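Local structure of transcriptional regulator fur family (Xanthomonas campestris pv. campestris, 7DH8) at residues V96-L99 with A104-A107. The protein binds zinc and probably acts as a zinc-dependent transcriptional regulator of the Fur family, recognising DNA to control zinc uptake. Numbering follows the deposited sequence.
Sequences VHKL and AFVA. With ZN (zinc ion), chain B.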
loop_
_atom_site.group_PDB
_atom_site.type_symbol
_atom_site.label_atom_id
_atom_site.label_comp_id
_atom_site.label_asym_id
_atom_site.label_seq_id
_atom_site.Cartn_x
_atom_site.Cartn_y
_atom_site.Cartn_z
ATOM N N VAL A 96 -12.619 -10.367 -1.277
ATOM C CA VAL A 96 -12.370 -9.103 -1.970
ATOM C C VAL A 96 -11.106 -8.549 -1.356
ATOM O O VAL A 96 -10.892 -8.695 -0.151
ATOM C CB VAL A 96 -13.546 -8.128 -1.788
ATOM C CG1 VAL A 96 -13.082 -6.632 -1.931
ATOM C CG2 VAL A 96 -14.719 -8.491 -2.745
ATOM N N HIS A 97 -10.237 -7.971 -2.171
ATOM C CA HIS A 97 -9.034 -7.358 -1.663
ATOM C C HIS A 97 -9.157 -5.865 -1.849
ATOM O O HIS A 97 -9.597 -5.410 -2.904
ATOM C CB HIS A 97 -7.763 -7.846 -2.390
ATOM C CG HIS A 97 -7.505 -9.314 -2.231
ATOM N ND1 HIS A 97 -6.901 -9.836 -1.108
ATOM C CD2 HIS A 97 -7.746 -10.364 -3.052
ATOM C CE1 HIS A 97 -6.806 -11.151 -1.232
ATOM N NE2 HIS A 97 -7.281 -11.493 -2.420
ATOM N N LYS A 98 -8.723 -5.113 -0.844
ATOM C CA LYS A 98 -8.565 -3.688 -1.012
ATOM C C LYS A 98 -7.128 -3.423 -1.411
ATOM O O LYS A 98 -6.201 -3.824 -0.698
ATOM C CB LYS A 98 -8.889 -2.915 0.268
ATOM C CG LYS A 98 -8.878 -1.343 0.010
ATOM C CD LYS A 98 -9.054 -0.595 1.351
ATOM C CE LYS A 98 -8.652 0.898 1.250
ATOM N NZ LYS A 98 -9.030 1.640 2.527
ATOM N N LEU A 99 -6.944 -2.782 -2.558
ATOM C CA LEU A 99 -5.617 -2.365 -3.029
ATOM C C LEU A 99 -5.288 -1.011 -2.416
ATOM O O LEU A 99 -5.891 -0.002 -2.771
ATOM C CB LEU A 99 -5.612 -2.276 -4.543
ATOM C CG LEU A 99 -5.930 -3.659 -5.150
ATOM C CD1 LEU A 99 -6.030 -3.561 -6.666
ATOM C CD2 LEU A 99 -4.879 -4.745 -4.680
ATOM N N ALA A 104 -8.944 0.973 -4.000
ATOM C CA ALA A 104 -9.939 0.349 -4.853
ATOM C C ALA A 104 -9.953 -1.146 -4.546
ATOM O O ALA A 104 -9.101 -1.666 -3.810
ATOM C CB ALA A 104 -9.681 0.665 -6.360
ATOM N N PHE A 105 -11.007 -1.803 -4.977
ATOM C CA PHE A 105 -11.328 -3.169 -4.549
ATOM C C PHE A 105 -11.352 -4.092 -5.742
ATOM O O PHE A 105 -11.745 -3.681 -6.838
ATOM C CB PHE A 105 -12.679 -3.224 -3.864
ATOM C CG PHE A 105 -12.743 -2.364 -2.638
ATOM C CD1 PHE A 105 -13.042 -1.028 -2.747
ATOM C CD2 PHE A 105 -12.363 -2.875 -1.381
ATOM C CE1 PHE A 105 -13.080 -0.217 -1.618
ATOM C CE2 PHE A 105 -12.368 -2.083 -0.255
ATOM C CZ PHE A 105 -12.723 -0.733 -0.361
ATOM N N VAL A 106 -10.979 -5.356 -5.530
ATOM C CA VAL A 106 -10.932 -6.349 -6.603
ATOM C C VAL A 106 -11.395 -7.653 -5.972
ATOM O O VAL A 106 -11.209 -7.873 -4.769
ATOM C CB VAL A 106 -9.513 -6.543 -7.273
ATOM C CG1 VAL A 106 -9.111 -5.412 -8.203
ATOM C CG2 VAL A 106 -8.379 -6.818 -6.200
ATOM N N ALA A 107 -12.023 -8.509 -6.769
ATOM C CA ALA A 107 -12.456 -9.790 -6.246
ATOM C C ALA A 107 -11.250 -10.717 -6.153
ATOM O O ALA A 107 -10.321 -10.650 -6.974
ATOM C CB ALA A 107 -13.549 -10.409 -7.125
HETATM ZN ZN ZN B . -7.066 -13.377 -3.102
#
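Phe105 and Lys98 face each other in a non-hydrogen-bonded pair of the antiparallel hairpin formed by strands 96-99 and 104-107, consistent with the wing of a Fur-family winged-helix domain. The lysine crosses the ring obliquely: its CG lies 3.6 Å from Phe105 CE2, and the extended chain carries the ammonium away from the other strand, so the methylenes serve as apolar cover. In Val96, chi1 154° sets CG1 roughly anti to the backbone N and turns it toward the ring, 3.9 Å from Phe105 CD2. Leu87 and Met91 of helix 80-92 also touch the buried Phe105, a place suited to a large apolar ring.

On the other face Leu99 and Val106 cross at roughly a right angle, with Leu99 CD1 3.9 Å from Val106 CG1; these branched apolar chains suit packing against Phe120. His97, opposite Val106, brings its CB to 4.0 Å from Val106 CG2, while its imidazole extends beyond the hairpin to bind zinc through NE2 at 2.0 Å.

His97 N donates to Val106 O (2.8 Å), and Val106 N returns a bond to His97 O. These bonds fix the main chain of His97, which would help position its imidazole beside the other zinc ligands, Cys108, His116 and Glu131.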